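Local coordinates for vanadium-dependent haloperoxidase (Zobellia galactanivorans, PDB 4CIT), which probably catalyses the vanadate-dependent oxidation of iodide by hydrogen peroxide, at residues 52-57 / 124-129; 103-108 / 146-151; 375-380 / 439-444. All coordinates share one frame; numbering follows the deposited sequence. Where two conformers were deposited one is given.

Overall arrangement
The three contacts are spread over one largely helical chain. Interaction 1 joins the end of helix 38-55 to the loop after helix 108-123 and the start of helix 128-144. Interaction 2 sets the loop before helix 108-123 against the start of helix 146-167. Their segments alternate along the chain, so the two contacts interlock in sequence; their centres lie about 30 Å apart. Interaction 3 follows both. It pairs helices 367-383 and 426-446 in the PAP2 region, about 29 Å from interaction 1 and about 36 Å from interaction 2, centre to centre. Interactions 1 and 3 lie on opposite sides of the chain's centre. The vanadate-binding residues Gly367 and His368 begin one helix of interaction 3.

Interaction 1 (52-57 / 124-129); sequences MIHDIF and IFSEDR
Asp55 grips the loop at Phe125 and Ser126 with both carboxylate oxygens. OD1 accepts the Ser126 hydroxyl on its syn lone pair, with Ser126 OG 2.6 Å from Asp55 OD1. OD2 takes two backbone donors from the same face of the carboxylate plane. Ser126 N lies 2.8 Å from Asp55 OD2 on the syn side, with an N-H...O angle of 160°. Phe125 N is 2.9 Å from Asp55 OD2, above the plane and more bent.

In His54 next door, CG anti to the backbone N (chi1 178°) comes to lie beside Arg129 NH1. The Arg129 guanidinium lies flat over one face of the ring, centres 3.8 Å apart and planes at 15°. Ser126 OG sits at the edge of this ring.

The helix 38-55 ends here in a Schellman motif, with Ile56 at positive phi; Ser126 centres an inverse gamma turn. The Phe57 ring runs nearly parallel to that of Phe125 but is slid aside, with little overlap; Phe57 CZ lies 3.5 Å from Phe125 CD2. Ile124 CG2 reaches Phe57 CE2 at 3.9 Å and also touches Met52 CG. Further out, Met52 and Phe57 both pack on Ile65 of helix 59-80, and Arg47 NH1 bonds Arg129 O.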
ATOM      1  N   MET A  52      -1.662 -12.855   0.000  0.80 15.53           N
ATOM      2  CA  MET A  52      -1.896 -11.974  -1.134  0.80 17.86           C
ATOM      3  C   MET A  52      -1.179 -12.352  -2.396  0.80 18.35           C
ATOM      4  O   MET A  52      -1.778 -12.296  -3.482  0.80 22.36           O
ATOM      5  CB  MET A  52      -1.553 -10.498  -0.760  0.80 18.03           C
ATOM      6  CG  MET A  52      -2.759  -9.798  -0.146  0.80 19.50           C
ATOM      7  SD  MET A  52      -2.351  -7.982  -0.000  0.80 24.69           S
ATOM      8  CE  MET A  52      -0.726  -7.959   0.558  0.80 19.79           C
ATOM      9  N   ILE A  53       0.065 -12.722  -2.232  1.00 18.54           N
ATOM     10  CA  ILE A  53       0.887 -13.240  -3.322  1.00 23.89           C
ATOM     11  C   ILE A  53       0.254 -14.501  -3.866  1.00 23.07           C
ATOM     12  O   ILE A  53      -0.090 -14.607  -5.071  1.00 21.26           O
ATOM     13  CB  ILE A  53       2.275 -13.608  -2.895  1.00 27.08           C
ATOM     14  CG1 ILE A  53       3.024 -12.386  -2.347  1.00 31.44           C
ATOM     15  CG2 ILE A  53       3.046 -14.178  -4.098  1.00 32.77           C
ATOM     16  CD1 ILE A  53       4.357 -12.776  -1.738  1.00 31.34           C
ATOM     17  N   HIS A  54       0.010 -15.441  -2.962  1.00 18.91           N
ATOM     18  CA  HIS A  54      -0.636 -16.676  -3.373  1.00 20.48           C
ATOM     19  C   HIS A  54      -1.979 -16.497  -4.123  1.00 20.77           C
ATOM     20  O   HIS A  54      -2.223 -17.201  -5.157  1.00 16.60           O
ATOM     21  CB  HIS A  54      -0.784 -17.641  -2.157  1.00 20.34           C
ATOM     22  CG  HIS A  54      -1.477 -18.892  -2.525  1.00 23.74           C
ATOM     23  ND1 HIS A  54      -0.859 -19.893  -3.251  1.00 29.20           N
ATOM     24  CD2 HIS A  54      -2.770 -19.268  -2.392  1.00 27.28           C
ATOM     25  CE1 HIS A  54      -1.719 -20.868  -3.474  1.00 28.65           C
ATOM     26  NE2 HIS A  54      -2.885 -20.518  -2.963  1.00 28.55           N
ATOM     27  N   ASP A  55      -2.857 -15.583  -3.676  1.00 16.70           N
ATOM     28  CA  ASP A  55      -4.210 -15.421  -4.176  1.00 18.69           C
ATOM     29  C   ASP A  55      -4.285 -14.441  -5.371  1.00 20.26           C
ATOM     30  O   ASP A  55      -5.376 -14.218  -5.945  1.00 23.71           O
ATOM     31  CB  ASP A  55      -5.136 -14.888  -3.045  1.00 18.21           C
ATOM     32  CG  ASP A  55      -5.451 -15.937  -1.970  1.00 20.18           C
ATOM     33  OD1 ASP A  55      -5.148 -17.131  -2.155  1.00 16.90           O
ATOM     34  OD2 ASP A  55      -6.066 -15.586  -0.912  1.00 20.12           O
ATOM     35  N   ILE A  56      -3.139 -13.851  -5.667  1.00 17.08           N
ATOM     36  CA  ILE A  56      -2.934 -12.954  -6.821  1.00 22.35           C
ATOM     37  C   ILE A  56      -3.829 -11.708  -6.753  1.00 18.42           C
ATOM     38  O   ILE A  56      -4.559 -11.330  -7.655  1.00 20.14           O
ATOM     39  CB  ILE A  56      -2.963 -13.680  -8.177  1.00 28.37           C
ATOM     40  CG1 ILE A  56      -2.336 -15.096  -7.998  1.00 30.87           C
ATOM     41  CG2 ILE A  56      -2.147 -12.878  -9.167  1.00 30.32           C
ATOM     42  CD1 ILE A  56      -2.259 -15.899  -9.273  1.00 33.63           C
ATOM     43  N   PHE A  57      -3.652 -11.014  -5.654  1.00 16.70           N
ATOM     44  CA  PHE A  57      -4.221  -9.678  -5.512  1.00 16.60           C
ATOM     45  C   PHE A  57      -3.451  -8.623  -6.270  1.00 15.35           C
ATOM     46  O   PHE A  57      -2.243  -8.527  -6.206  1.00 17.96           O
ATOM     47  CB  PHE A  57      -4.415  -9.356  -4.050  1.00 16.46           C
ATOM     48  CG  PHE A  57      -5.600 -10.060  -3.447  1.00 16.52           C
ATOM     49  CD1 PHE A  57      -6.882  -9.613  -3.697  1.00 18.48           C
ATOM     50  CD2 PHE A  57      -5.454 -11.213  -2.676  1.00 17.87           C
ATOM     51  CE1 PHE A  57      -8.020 -10.274  -3.214  1.00 20.09           C
ATOM     52  CE2 PHE A  57      -6.549 -11.854  -2.178  1.00 18.25           C
ATOM     53  CZ  PHE A  57      -7.841 -11.392  -2.418  1.00 20.38           C
ATOM     54  N   ILE A 124      -8.969 -11.850   2.342  1.00 16.53           N
ATOM     55  CA  ILE A 124      -8.277 -12.730   1.398  1.00 15.62           C
ATOM     56  C   ILE A 124      -9.099 -13.952   1.008  1.00 18.52           C
ATOM     57  O   ILE A 124     -10.110 -14.181   1.557  1.00 17.38           O
ATOM     58  CB  ILE A 124      -6.818 -13.061   1.793  1.00 15.39           C
ATOM     59  CG1 ILE A 124      -6.595 -13.558   3.202  1.00 16.16           C
ATOM     60  CG2 ILE A 124      -5.947 -11.851   1.642  1.00 16.44           C
ATOM     61  CD1 ILE A 124      -7.300 -14.814   3.517  1.00 18.17           C
ATOM     62  N   PHE A 125      -8.636 -14.722   0.012  1.00 19.14           N
ATOM     63  CA  PHE A 125      -9.375 -15.909  -0.457  1.00 21.21           C
ATOM     64  C   PHE A 125      -9.001 -17.158   0.294  1.00 18.55           C
ATOM     65  O   PHE A 125      -9.896 -17.847   0.727  1.00 21.32           O
ATOM     66  CB  PHE A 125      -9.227 -16.130  -1.992  1.00 26.98           C
ATOM     67  CG  PHE A 125     -10.165 -15.267  -2.797  1.00 33.85           C
ATOM     68  CD1 PHE A 125     -11.555 -15.548  -2.824  1.00 40.74           C
ATOM     69  CD2 PHE A 125      -9.699 -14.158  -3.535  1.00 41.10           C
ATOM     70  CE1 PHE A 125     -12.438 -14.730  -3.568  1.00 40.20           C
ATOM     71  CE2 PHE A 125     -10.588 -13.334  -4.246  1.00 39.88           C
ATOM     72  CZ  PHE A 125     -11.947 -13.634  -4.273  1.00 38.64           C
ATOM     73  N   SER A 126      -7.734 -17.394   0.527  1.00 18.02           N
ATOM     74  CA  SER A 126      -7.226 -18.614   1.208  1.00 17.96           C
ATOM     75  C   SER A 126      -7.280 -18.385   2.751  1.00 16.68           C
ATOM     76  O   SER A 126      -6.265 -18.234   3.392  1.00 16.20           O
ATOM     77  CB  SER A 126      -5.823 -18.922   0.733  1.00 23.28           C
ATOM     78  OG  SER A 126      -5.787 -19.126  -0.689  1.00 21.20           O
ATOM     79  N   GLU A 127      -8.487 -18.380   3.289  1.00 17.12           N
ATOM     80  CA  GLU A 127      -8.782 -18.093   4.694  1.00 17.85           C
ATOM     81  C   GLU A 127      -8.107 -19.067   5.648  1.00 19.10           C
ATOM     82  O   GLU A 127      -7.613 -18.691   6.703  1.00 17.20           O
ATOM     83  CB  GLU A 127     -10.316 -18.121   4.919  1.00 19.95           C
ATOM     84  CG  GLU A 127     -11.054 -17.015   4.193  1.00 22.77           C
ATOM     85  CD  GLU A 127     -12.403 -16.655   4.804  1.00 27.59           C
ATOM     86  OE1 GLU A 127     -12.777 -17.305   5.786  1.00 29.31           O
ATOM     87  OE2 GLU A 127     -13.085 -15.701   4.331  1.00 31.05           O
ATOM     88  N   ASP A 128      -7.965 -20.311   5.200  1.00 18.08           N
ATOM     89  CA  ASP A 128      -7.304 -21.339   5.981  1.00 19.58           C
ATOM     90  C   ASP A 128      -5.867 -21.000   6.362  1.00 18.83           C
ATOM     91  O   ASP A 128      -5.347 -21.453   7.409  1.00 15.84           O
ATOM     92  CB  ASP A 128      -7.423 -22.709   5.296  1.00 24.78           C
ATOM     93  CG  ASP A 128      -6.627 -22.811   4.026  1.00 32.49           C
ATOM     94  OD1 ASP A 128      -6.489 -21.835   3.255  1.00 29.35           O
ATOM     95  OD2 ASP A 128      -6.207 -23.945   3.751  1.00 44.15           O
ATOM     96  N   ARG A 129      -5.215 -20.204   5.521  1.00 16.32           N
ATOM     97  CA  ARG A 129      -3.865 -19.777   5.791  1.00 15.69           C
ATOM     98  C   ARG A 129      -3.765 -18.692   6.826  1.00 14.67           C
ATOM     99  O   ARG A 129      -2.743 -18.572   7.420  1.00 18.12           O
ATOM    100  CB  ARG A 129      -3.135 -19.356   4.510  1.00 18.78           C
ATOM    101  CG  ARG A 129      -3.147 -20.498   3.479  1.00 20.36           C
ATOM    102  CD  ARG A 129      -2.410 -20.092   2.194  1.00 22.15           C
ATOM    103  NE  ARG A 129      -2.306 -21.220   1.261  1.00 24.31           N
ATOM    104  CZ  ARG A 129      -1.256 -21.429   0.439  1.00 25.67           C
ATOM    105  NH1 ARG A 129      -0.235 -20.578   0.355  1.00 26.92           N
ATOM    106  NH2 ARG A 129      -1.237 -22.521  -0.302  1.00 29.21           N
TER

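Interaction 2 (103-108 / 146-151); sequences TKTINY and PVLFSD
Lys104 lies across Asp151 at about a right angle, where an irregular loop meets the first turns of helix 146-167. This is a loop-to-helix contact at the protein surface. The loop leads into helix 108-123, with Asn107 as its N-cap: Asn107 OD1 accepts from Leu110 N.

In Asp151, CG anti to the carbonyl carbon (chi1 -71°) is set against the middle of the lysine chain, near Lys104 CG and CD. Asp151 OD1 meets Lys104 NZ in a long salt bridge of 3.4 Å, whose hydrogen bond is weak. The lysine chain bends only at its end, where chi4 of -72° places NZ. Lys104 CD also passes close to the carboxylate, 3.8 Å from Asp151 OD1.

OD2 works through water. One water donates to both Asp151 OD2 and Thr105 O, at 2.8 Å from OD2. A second accepts from Thr105 N and donates weakly to the same OD2. The carboxylate thus reaches both polar atoms of the Thr105 backbone. An alanine in place of Asp151 would probably leave the Lys104 ammonium without this charged mate and the two waters without their anchor on the helix.

One turn earlier, Leu148 touches the loop through its CD1 branch, which lies 4.1 Å from both Thr105 CG2 and Asn107 CB. Just beyond, Ser152 OG accepts from Asn107 N and is also hydrogen-bonded to Leu148 O. Leu148 CD1 comes nearest to Thr105 O, at 3.4 Å.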
ATOM      1  N   THR A 103     -17.053  -4.960  33.278  1.00 14.39           N
ATOM      2  CA  THR A 103     -17.082  -6.013  34.238  1.00 13.48           C
ATOM      3  C   THR A 103     -16.163  -7.181  33.937  1.00 17.00           C
ATOM      4  O   THR A 103     -16.077  -8.137  34.717  1.00 20.14           O
ATOM      5  CB  THR A 103     -18.549  -6.565  34.456  1.00 16.67           C
ATOM      6  OG1 THR A 103     -18.994  -7.298  33.334  1.00 16.63           O
ATOM      7  CG2 THR A 103     -19.488  -5.457  34.776  1.00 14.04           C
ATOM      8  N   LYS A 104     -15.438  -7.090  32.824  1.00 15.18           N
ATOM      9  CA  LYS A 104     -14.541  -8.147  32.434  1.00 17.77           C
ATOM     10  C   LYS A 104     -13.154  -7.583  32.387  1.00 15.74           C
ATOM     11  O   LYS A 104     -12.976  -6.393  32.142  1.00 16.57           O
ATOM     12  CB  LYS A 104     -14.935  -8.647  31.077  1.00 20.84           C
ATOM     13  CG  LYS A 104     -16.108  -9.603  31.197  1.00 25.47           C
ATOM     14  CD  LYS A 104     -16.704  -9.865  29.853  1.00 31.82           C
ATOM     15  CE  LYS A 104     -18.027 -10.615  30.043  1.00 34.43           C
ATOM     16  NZ  LYS A 104     -17.739 -11.993  30.473  1.00 42.44           N
ATOM     17  N   THR A 105     -12.182  -8.435  32.613  1.00 17.15           N
ATOM     18  CA  THR A 105     -10.742  -8.065  32.493  1.00 16.76           C
ATOM     19  C   THR A 105     -10.421  -8.448  31.036  1.00 15.69           C
ATOM     20  O   THR A 105     -10.561  -9.622  30.608  1.00 15.16           O
ATOM     21  CB  THR A 105      -9.852  -8.822  33.476  1.00 20.86           C
ATOM     22  OG1 THR A 105     -10.186  -8.382  34.828  1.00 23.01           O
ATOM     23  CG2 THR A 105      -8.411  -8.484  33.284  1.00 21.03           C
ATOM     24  N   ILE A 106     -10.044  -7.436  30.267  1.00 15.01           N
ATOM     25  CA  ILE A 106      -9.711  -7.670  28.859  1.00 14.18           C
ATOM     26  C   ILE A 106      -8.313  -7.172  28.583  1.00 12.88           C
ATOM     27  O   ILE A 106      -7.923  -6.051  29.007  1.00 11.81           O
ATOM     28  CB  ILE A 106     -10.717  -6.863  28.039  1.00 15.11           C
ATOM     29  CG1 ILE A 106     -12.084  -7.550  28.089  1.00 16.75           C
ATOM     30  CG2 ILE A 106     -10.309  -6.739  26.564  1.00 14.23           C
ATOM     31  CD1 ILE A 106     -13.205  -6.636  27.682  1.00 22.52           C
ATOM     32  N   ASN A 107      -7.577  -7.911  27.753  1.00 12.52           N
ATOM     33  CA  ASN A 107      -6.219  -7.476  27.371  1.00 11.25           C
ATOM     34  C   ASN A 107      -6.489  -6.827  25.970  1.00 12.14           C
ATOM     35  O   ASN A 107      -6.849  -7.530  25.000  1.00 11.10           O
ATOM     36  CB  ASN A 107      -5.292  -8.659  27.239  1.00 12.28           C
ATOM     37  CG  ASN A 107      -3.923  -8.280  26.667  1.00 12.58           C
ATOM     38  OD1 ASN A 107      -3.778  -7.386  25.793  1.00 14.09           O
ATOM     39  ND2 ASN A 107      -2.876  -8.925  27.223  1.00 13.93           N
ATOM     40  N   TYR A 108      -6.439  -5.494  25.936  1.00 11.04           N
ATOM     41  CA  TYR A 108      -6.870  -4.782  24.728  1.00 13.72           C
ATOM     42  C   TYR A 108      -5.931  -5.025  23.548  1.00 12.42           C
ATOM     43  O   TYR A 108      -6.383  -5.005  22.393  1.00 11.25           O
ATOM     44  CB  TYR A 108      -7.063  -3.265  25.009  1.00 13.36           C
ATOM     45  CG  TYR A 108      -8.000  -3.031  26.190  1.00 15.87           C
ATOM     46  CD1 TYR A 108      -9.288  -3.470  26.163  1.00 19.36           C
ATOM     47  CD2 TYR A 108      -7.544  -2.451  27.327  1.00 20.83           C
ATOM     48  CE1 TYR A 108     -10.122  -3.255  27.233  1.00 22.26           C
ATOM     49  CE2 TYR A 108      -8.347  -2.270  28.400  1.00 24.74           C
ATOM     50  CZ  TYR A 108      -9.650  -2.656  28.327  1.00 23.73           C
ATOM     51  OH  TYR A 108     -10.454  -2.513  29.453  1.00 31.90           O
ATOM     52  N   PRO A 146      -7.198 -18.945  29.994  1.00 14.61           N
ATOM     53  CA  PRO A 146      -8.387 -19.153  29.248  1.00 15.17           C
ATOM     54  C   PRO A 146      -9.457 -18.099  29.412  1.00 15.09           C
ATOM     55  O   PRO A 146     -10.130 -17.794  28.374  1.00 12.28           O
ATOM     56  CB  PRO A 146      -8.906 -20.552  29.703  1.00 18.33           C
ATOM     57  CG  PRO A 146      -7.962 -21.039  30.710  1.00 18.84           C
ATOM     58  CD  PRO A 146      -6.840 -20.099  30.870  1.00 16.18           C
ATOM     59  N   VAL A 147      -9.677 -17.620  30.640  1.00 15.04           N
ATOM     60  CA  VAL A 147     -10.685 -16.601  30.882  1.00 14.58           C
ATOM     61  C   VAL A 147     -10.302 -15.243  30.242  1.00 15.21           C
ATOM     62  O   VAL A 147     -11.145 -14.665  29.519  1.00 13.38           O
ATOM     63  CB  VAL A 147     -11.036 -16.413  32.341  1.00 19.73           C
ATOM     64  CG1 VAL A 147     -12.022 -15.258  32.447  1.00 21.18           C
ATOM     65  CG2 VAL A 147     -11.702 -17.749  32.830  1.00 19.92           C
ATOM     66  N   LEU A 148      -9.057 -14.796  30.435  1.00 16.37           N
ATOM     67  CA  LEU A 148      -8.585 -13.590  29.813  1.00 14.63           C
ATOM     68  C   LEU A 148      -8.664 -13.726  28.267  1.00 13.65           C
ATOM     69  O   LEU A 148      -9.042 -12.750  27.561  1.00 12.79           O
ATOM     70  CB  LEU A 148      -7.173 -13.309  30.232  1.00 15.69           C
ATOM     71  CG  LEU A 148      -6.578 -12.036  29.639  1.00 16.23           C
ATOM     72  CD1 LEU A 148      -7.373 -10.809  30.064  1.00 17.04           C
ATOM     73  CD2 LEU A 148      -5.115 -11.924  30.060  1.00 17.50           C
ATOM     74  N   PHE A 149      -8.255 -14.866  27.748  1.00 13.20           N
ATOM     75  CA  PHE A 149      -8.290 -15.127  26.314  1.00 13.90           C
ATOM     76  C   PHE A 149      -9.691 -15.075  25.777  1.00 15.08           C
ATOM     77  O   PHE A 149      -9.961 -14.327  24.837  1.00 12.85           O
ATOM     78  CB  PHE A 149      -7.658 -16.471  25.964  1.00 14.08           C
ATOM     79  CG  PHE A 149      -8.016 -16.987  24.593  1.00 13.56           C
ATOM     80  CD1 PHE A 149      -7.485 -16.358  23.452  1.00 15.12           C
ATOM     81  CD2 PHE A 149      -8.911 -18.041  24.396  1.00 16.61           C
ATOM     82  CE1 PHE A 149      -7.816 -16.826  22.180  1.00 16.00           C
ATOM     83  CE2 PHE A 149      -9.306 -18.429  23.105  1.00 16.22           C
ATOM     84  CZ  PHE A 149      -8.695 -17.861  22.032  1.00 15.34           C
ATOM     85  N   SER A 150     -10.618 -15.774  26.431  1.00 13.04           N
ATOM     86  CA  SER A 150     -11.984 -15.796  25.997  1.00 15.25           C
ATOM     87  C   SER A 150     -12.647 -14.381  25.929  1.00 13.23           C
ATOM     88  O   SER A 150     -13.328 -14.001  24.913  1.00 12.54           O
ATOM     89  CB  SER A 150     -12.830 -16.680  26.951  1.00 18.19           C
ATOM     90  OG  SER A 150     -14.141 -16.719  26.386  1.00 23.05           O
ATOM     91  N   ASP A 151     -12.458 -13.606  27.001  1.00 13.65           N
ATOM     92  CA  ASP A 151     -13.108 -12.282  27.127  1.00 14.09           C
ATOM     93  C   ASP A 151     -12.485 -11.339  26.127  1.00 12.26           C
ATOM     94  O   ASP A 151     -13.179 -10.531  25.490  1.00 12.24           O
ATOM     95  CB  ASP A 151     -12.956 -11.702  28.534  1.00 15.33           C
ATOM     96  CG  ASP A 151     -13.839 -12.492  29.595  1.00 18.56           C
ATOM     97  OD1 ASP A 151     -14.805 -13.124  29.188  1.00 22.23           O
ATOM     98  OD2 ASP A 151     -13.525 -12.430  30.752  1.00 21.10           O
TER
HETATM   99  O   HOH W   1     -10.959 -12.008  31.677  1.00 21.34           O
HETATM  100  O   HOH W   2     -13.089 -10.901  33.736  1.00 28.09           O

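Interaction 3 (375-380 / 439-444); sequences ASVVLT and LGTFVV
Val377 and Gly440 are the nearest pair of CA atoms, 5.6 Å apart, between two helices that run in the same general direction; the axes of 375-380 and 439-444 come within 8.2 Å and cross at -38°.

Val377 points its side chain at the partner helix. Its CG1 is anti to the backbone N (chi1 165°) and lies against the main chain at Gly440. The atom is 3.5 Å from Gly440 C and 3.6 Å from Thr441 N. The missing side chain of Gly440 is what admits the valine, since a CB there would lie only 3.2 Å from Val377 CB. Thr441 is met beside it, with OG1 3.8 Å from Val377 CG1. That hydroxyl is hydrogen-bonded to Arg437 O, one turn back in its own helix.

One turn on from Gly440, Val444 meets both valines with different branches. Its CG1 packs against Val378 CG2 at 3.9 Å. Its CG2 approaches Val377 CG1 at 4.3 Å. Val378 also touches Lys316 and Ala320, and Leu439 touches Ser327, so both helices pack on helix 307-335 within the PAP2 region.

No hydrogen bond crosses between the two segments. Their backbone bonds close within each helix, and Ser376 O takes Thr380 OG1 as well as Thr380 N. Cohesion between the segments therefore rests on van der Waals contact: one valine methyl on the backbone at Gly440, and methyl against methyl at Val444.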
ATOM      1  N   ALA A 375       3.232   7.456   1.125  1.00  8.79           N
ATOM      2  CA  ALA A 375       3.767   6.707   2.235  1.00  9.14           C
ATOM      3  C   ALA A 375       4.967   7.454   2.880  1.00 10.37           C
ATOM      4  O   ALA A 375       5.149   7.428   4.105  1.00  9.06           O
ATOM      5  CB  ALA A 375       4.147   5.324   1.789  1.00  9.33           C
ATOM      6  N   SER A 376       5.873   7.955   2.064  1.00 10.21           N
ATOM      7  CA  SER A 376       7.000   8.751   2.498  0.50 11.44           C
ATOM      8  C   SER A 376       6.651   9.954   3.415  1.00 11.27           C
ATOM      9  O   SER A 376       7.310  10.261   4.464  1.00 11.03           O
ATOM     10  CB  SER A 376       7.666   9.332   1.282  0.50 12.57           C
ATOM     11  OG  SER A 376       8.927   9.859   1.659  0.50 13.75           O
ATOM     12  N   VAL A 377       5.651  10.675   2.994  1.00 10.95           N
ATOM     13  CA  VAL A 377       5.141  11.810   3.775  1.00 10.75           C
ATOM     14  C   VAL A 377       4.647  11.382   5.136  1.00 10.42           C
ATOM     15  O   VAL A 377       4.982  11.957   6.165  1.00 10.06           O
ATOM     16  CB  VAL A 377       4.068  12.597   3.004  1.00 11.94           C
ATOM     17  CG1 VAL A 377       3.313  13.516   3.924  1.00 13.93           C
ATOM     18  CG2 VAL A 377       4.739  13.390   1.892  1.00 14.52           C
ATOM     19  N   VAL A 378       3.833  10.332   5.170  1.00  9.78           N
ATOM     20  CA  VAL A 378       3.336   9.804   6.444  1.00  9.48           C
ATOM     21  C   VAL A 378       4.445   9.317   7.338  1.00  9.87           C
ATOM     22  O   VAL A 378       4.493   9.724   8.511  1.00 10.16           O
ATOM     23  CB  VAL A 378       2.282   8.657   6.238  1.00 10.70           C
ATOM     24  CG1 VAL A 378       1.875   8.080   7.589  1.00 11.07           C
ATOM     25  CG2 VAL A 378       1.094   9.234   5.526  1.00 11.72           C
ATOM     26  N   LEU A 379       5.394   8.537   6.810  1.00  8.34           N
ATOM     27  CA  LEU A 379       6.446   7.997   7.661  1.00  9.45           C
ATOM     28  C   LEU A 379       7.399   9.093   8.118  1.00  8.66           C
ATOM     29  O   LEU A 379       7.946   9.031   9.230  1.00  8.78           O
ATOM     30  CB  LEU A 379       7.212   6.855   6.930  1.00  9.63           C
ATOM     31  CG  LEU A 379       6.291   5.631   6.698  1.00 11.29           C
ATOM     32  CD1 LEU A 379       7.072   4.587   5.895  1.00 12.16           C
ATOM     33  CD2 LEU A 379       5.721   4.969   7.920  1.00 11.18           C
ATOM     34  N   THR A 380       7.614  10.064   7.236  1.00  9.71           N
ATOM     35  CA  THR A 380       8.420  11.227   7.648  1.00  9.80           C
ATOM     36  C   THR A 380       7.752  11.975   8.809  1.00 10.47           C
ATOM     37  O   THR A 380       8.397  12.399   9.757  1.00 10.93           O
ATOM     38  CB  THR A 380       8.695  12.118   6.491  1.00 10.71           C
ATOM     39  OG1 THR A 380       9.353  11.327   5.472  1.00 10.83           O
ATOM     40  CG2 THR A 380       9.564  13.353   6.918  1.00 12.34           C
ATOM     41  N   LEU A 439      -1.251  14.406  -1.524  1.00  9.31           N
ATOM     42  CA  LEU A 439      -2.280  13.593  -0.885  1.00 10.11           C
ATOM     43  C   LEU A 439      -1.850  13.196   0.561  1.00 10.43           C
ATOM     44  O   LEU A 439      -2.640  13.266   1.496  1.00 10.68           O
ATOM     45  CB  LEU A 439      -2.607  12.384  -1.757  1.00 10.87           C
ATOM     46  CG  LEU A 439      -3.732  11.462  -1.259  1.00 11.13           C
ATOM     47  CD1 LEU A 439      -4.373  10.741  -2.462  1.00 10.99           C
ATOM     48  CD2 LEU A 439      -3.161  10.432  -0.302  1.00 11.20           C
ATOM     49  N   GLY A 440      -0.608  12.805   0.739  1.00 11.07           N
ATOM     50  CA  GLY A 440      -0.124  12.319   2.006  1.00 12.35           C
ATOM     51  C   GLY A 440      -0.084  13.494   2.988  1.00 10.75           C
ATOM     52  O   GLY A 440      -0.468  13.291   4.161  1.00 10.71           O
ATOM     53  N   THR A 441       0.257  14.714   2.500  1.00 11.48           N
ATOM     54  CA  THR A 441       0.186  15.950   3.305  1.00 11.24           C
ATOM     55  C   THR A 441      -1.205  16.246   3.793  1.00 12.04           C
ATOM     56  O   THR A 441      -1.431  16.578   4.984  1.00 12.25           O
ATOM     57  CB  THR A 441       0.835  17.147   2.546  1.00 13.68           C
ATOM     58  OG1 THR A 441       2.223  16.766   2.282  1.00 12.52           O
ATOM     59  CG2 THR A 441       0.804  18.461   3.374  1.00 16.26           C
ATOM     60  N   PHE A 442      -2.170  16.104   2.903  1.00 11.22           N
ATOM     61  CA  PHE A 442      -3.556  16.312   3.288  1.00 11.67           C
ATOM     62  C   PHE A 442      -3.972  15.295   4.399  1.00 11.83           C
ATOM     63  O   PHE A 442      -4.666  15.664   5.381  1.00 12.30           O
ATOM     64  CB  PHE A 442      -4.425  16.137   2.039  1.00 11.31           C
ATOM     65  CG  PHE A 442      -5.909  16.065   2.293  1.00 12.16           C
ATOM     66  CD1 PHE A 442      -6.675  17.241   2.543  1.00 15.50           C
ATOM     67  CD2 PHE A 442      -6.520  14.879   2.243  1.00 13.57           C
ATOM     68  CE1 PHE A 442      -8.038  17.172   2.866  1.00 17.10           C
ATOM     69  CE2 PHE A 442      -7.888  14.797   2.455  1.00 15.82           C
ATOM     70  CZ  PHE A 442      -8.632  15.920   2.772  1.00 17.00           C
ATOM     71  N   VAL A 443      -3.670  14.015   4.192  1.00 11.82           N
ATOM     72  CA  VAL A 443      -4.008  12.968   5.179  1.00 12.78           C
ATOM     73  C   VAL A 443      -3.365  13.302   6.518  1.00 12.67           C
ATOM     74  O   VAL A 443      -4.046  13.251   7.558  1.00 14.53           O
ATOM     75  CB  VAL A 443      -3.643  11.536   4.709  1.00 13.60           C
ATOM     76  CG1 VAL A 443      -3.775  10.521   5.834  1.00 15.21           C
ATOM     77  CG2 VAL A 443      -4.390  11.141   3.494  1.00 14.39           C
ATOM     78  N   VAL A 444      -2.100  13.689   6.526  1.00 12.58           N
ATOM     79  CA  VAL A 444      -1.471  13.950   7.815  1.00 15.33           C
ATOM     80  C   VAL A 444      -2.015  15.225   8.501  1.00 16.49           C
ATOM     81  O   VAL A 444      -2.075  15.300   9.707  1.00 16.01           O
ATOM     82  CB  VAL A 444       0.058  13.937   7.773  1.00 18.65           C
ATOM     83  CG1 VAL A 444       0.525  12.598   7.322  1.00 18.96           C
ATOM     84  CG2 VAL A 444       0.610  14.990   6.923  1.00 19.94           C
TER